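Local coordinates for protein myosin regulatory light chain (Placopecten magellanicus, PDB 3PN7) that binds magnesium through an EF-hand and, as the regulatory light chain, probably helps confer calcium-dependent control on molluscan muscle myosin, at residues 93-98 and 144-149. Numbering follows the deposited sequence.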
loop_
_atom_site.group_PDB
_atom_site.type_symbol
_atom_site.label_atom_id
_atom_site.label_comp_id
_atom_site.label_asym_id
_atom_site.label_seq_id
_atom_site.Cartn_x
_atom_site.Cartn_y
_atom_site.Cartn_z
ATOM N N THR B 93 -14.178 -5.576 -5.031
ATOM C CA THR B 93 -13.030 -5.567 -4.148
ATOM C C THR B 93 -11.765 -5.131 -4.887
ATOM O O THR B 93 -11.013 -4.296 -4.392
ATOM C CB THR B 93 -12.824 -6.954 -3.520
ATOM O OG1 THR B 93 -14.009 -7.304 -2.800
ATOM C CG2 THR B 93 -11.638 -6.959 -2.564
ATOM N N ILE B 94 -11.559 -5.673 -6.081
ATOM C CA ILE B 94 -10.361 -5.368 -6.851
ATOM C C ILE B 94 -10.381 -3.928 -7.325
ATOM O O ILE B 94 -9.364 -3.249 -7.309
ATOM C CB ILE B 94 -10.210 -6.273 -8.072
ATOM C CG1 ILE B 94 -10.322 -7.742 -7.664
ATOM C CG2 ILE B 94 -8.856 -5.995 -8.759
ATOM C CD1 ILE B 94 -10.069 -8.716 -8.790
ATOM N N ARG B 95 -11.551 -3.482 -7.759
ATOM C CA ARG B 95 -11.764 -2.100 -8.126
ATOM C C ARG B 95 -11.448 -1.145 -6.955
ATOM O O ARG B 95 -10.803 -0.120 -7.133
ATOM C CB ARG B 95 -13.205 -1.946 -8.576
ATOM C CG ARG B 95 -13.445 -0.792 -9.480
ATOM C CD ARG B 95 -14.367 -1.182 -10.648
ATOM N NE ARG B 95 -15.488 -2.056 -10.289
ATOM C CZ ARG B 95 -16.495 -1.721 -9.487
ATOM N NH1 ARG B 95 -16.520 -0.519 -8.912
ATOM N NH2 ARG B 95 -17.478 -2.597 -9.252
ATOM N N ASN B 96 -11.886 -1.486 -5.751
ATOM C CA ASN B 96 -11.564 -0.653 -4.596
ATOM C C ASN B 96 -10.086 -0.722 -4.205
ATOM O O ASN B 96 -9.530 0.242 -3.665
ATOM C CB ASN B 96 -12.448 -1.013 -3.408
ATOM C CG ASN B 96 -13.929 -0.848 -3.716
ATOM O OD1 ASN B 96 -14.775 -1.467 -3.070
ATOM N ND2 ASN B 96 -14.247 -0.023 -4.716
ATOM N N ALA B 97 -9.465 -1.871 -4.481
ATOM C CA ALA B 97 -8.030 -2.061 -4.287
ATOM C C ALA B 97 -7.283 -1.041 -5.135
ATOM O O ALA B 97 -6.424 -0.319 -4.637
ATOM C CB ALA B 97 -7.612 -3.506 -4.683
ATOM N N PHE B 98 -7.619 -0.989 -6.423
ATOM C CA PHE B 98 -7.090 0.033 -7.309
ATOM C C PHE B 98 -7.419 1.463 -6.805
ATOM O O PHE B 98 -6.588 2.373 -6.903
ATOM C CB PHE B 98 -7.611 -0.167 -8.741
ATOM C CG PHE B 98 -6.828 -1.184 -9.557
ATOM C CD1 PHE B 98 -5.551 -0.893 -10.026
ATOM C CD2 PHE B 98 -7.392 -2.415 -9.893
ATOM C CE1 PHE B 98 -4.840 -1.816 -10.802
ATOM C CE2 PHE B 98 -6.689 -3.350 -10.658
ATOM C CZ PHE B 98 -5.418 -3.053 -11.117
ATOM N N PHE B 144 -3.903 4.112 -17.249
ATOM C CA PHE B 144 -4.337 2.743 -17.104
ATOM C C PHE B 144 -5.785 2.730 -16.609
ATOM O O PHE B 144 -6.072 3.129 -15.481
ATOM C CB PHE B 144 -3.396 2.049 -16.111
ATOM C CG PHE B 144 -3.727 0.602 -15.826
ATOM C CD1 PHE B 144 -3.246 -0.407 -16.638
ATOM C CD2 PHE B 144 -4.459 0.254 -14.703
ATOM C CE1 PHE B 144 -3.518 -1.733 -16.363
ATOM C CE2 PHE B 144 -4.732 -1.078 -14.421
ATOM C CZ PHE B 144 -4.261 -2.067 -15.248
ATOM N N ASP B 145 -6.692 2.258 -17.462
ATOM C CA ASP B 145 -8.118 2.173 -17.135
ATOM C C ASP B 145 -8.394 0.958 -16.253
ATOM O O ASP B 145 -8.676 -0.132 -16.752
ATOM C CB ASP B 145 -8.927 2.056 -18.420
ATOM C CG ASP B 145 -10.422 2.200 -18.194
ATOM O OD1 ASP B 145 -10.883 2.044 -17.037
ATOM O OD2 ASP B 145 -11.137 2.471 -19.189
ATOM N N TYR B 146 -8.325 1.136 -14.941
ATOM C CA TYR B 146 -8.428 -0.022 -14.073
ATOM C C TYR B 146 -9.825 -0.609 -13.903
ATOM O O TYR B 146 -9.955 -1.792 -13.593
ATOM C CB TYR B 146 -7.780 0.240 -12.720
ATOM C CG TYR B 146 -8.438 1.264 -11.827
ATOM C CD1 TYR B 146 -9.590 0.962 -11.116
ATOM C CD2 TYR B 146 -7.851 2.517 -11.626
ATOM C CE1 TYR B 146 -10.173 1.901 -10.250
ATOM C CE2 TYR B 146 -8.411 3.455 -10.765
ATOM C CZ TYR B 146 -9.574 3.144 -10.086
ATOM O OH TYR B 146 -10.120 4.066 -9.239
ATOM N N VAL B 147 -10.860 0.210 -14.071
ATOM C CA VAL B 147 -12.222 -0.314 -14.103
ATOM C C VAL B 147 -12.375 -1.315 -15.254
ATOM O O VAL B 147 -12.855 -2.426 -15.076
ATOM C CB VAL B 147 -13.258 0.816 -14.251
ATOM C CG1 VAL B 147 -14.672 0.235 -14.398
ATOM C CG2 VAL B 147 -13.168 1.766 -13.058
ATOM N N ARG B 148 -11.934 -0.917 -16.435
ATOM C CA ARG B 148 -11.998 -1.780 -17.603
ATOM C C ARG B 148 -11.035 -2.972 -17.488
ATOM O O ARG B 148 -11.339 -4.086 -17.923
ATOM C CB ARG B 148 -11.668 -0.959 -18.841
ATOM C CG ARG B 148 -11.904 -1.672 -20.142
ATOM C CD ARG B 148 -11.607 -0.728 -21.287
ATOM N NE ARG B 148 -11.867 -1.332 -22.588
ATOM C CZ ARG B 148 -11.327 -0.893 -23.718
ATOM N NH1 ARG B 148 -10.492 0.144 -23.688
ATOM N NH2 ARG B 148 -11.613 -1.487 -24.871
ATOM N N PHE B 149 -9.866 -2.740 -16.903
ATOM C CA PHE B 149 -8.922 -3.828 -16.677
ATOM C C PHE B 149 -9.559 -4.895 -15.779
ATOM O O PHE B 149 -9.435 -6.085 -16.038
ATOM C CB PHE B 149 -7.617 -3.292 -16.072
ATOM C CG PHE B 149 -6.642 -4.361 -15.672
ATOM C CD1 PHE B 149 -5.748 -4.885 -16.592
ATOM C CD2 PHE B 149 -6.613 -4.835 -14.369
ATOM C CE1 PHE B 149 -4.843 -5.870 -16.226
ATOM C CE2 PHE B 149 -5.712 -5.810 -13.988
ATOM C CZ PHE B 149 -4.824 -6.335 -14.916
#
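Phe98 slides past Tyr146 in the opposite direction and is the hub of an aromatic cluster, with Phe144 and Phe149, that joins helix 91-99 to the start of helix 146-154, the first and last helices of the C-terminal EF-hand-like lobe. The Phe98 and Tyr146 rings are nearly parallel, planes 10° apart, but barely overlap; each receives the other residue's CB over one face. Phe98 CB sits 3.5 Å from the centroid of the Tyr146 ring, and Tyr146 CB 3.7 Å from that of the Phe98 ring, a reciprocal pair of CH-pi contacts. Tyr146 has CG between backbone N and carbonyl carbon (chi1 67°), its CB over the Phe98 ring and its own ring over Phe98 CB. At the far end of Phe98, CE1 approaches Phe144 CE2 at 3.7 Å, while CZ touches Phe149 CD2, the two ring planes at 80°. On the partly exposed side, the bent Arg95 chain brings CD against both methyls of Val147. Ile114 packs on Phe98 and Phe144, apolar side chains of another protein's chain pack on Phe98 and on Phe149, and Asp102 OD2 hydrogen-bonds Tyr146 OH. Asp145 N-caps helix 146-154: Arg148 N donates to Asp145 OD1 (3.2 Å), nearly straight and from above the carboxylate plane.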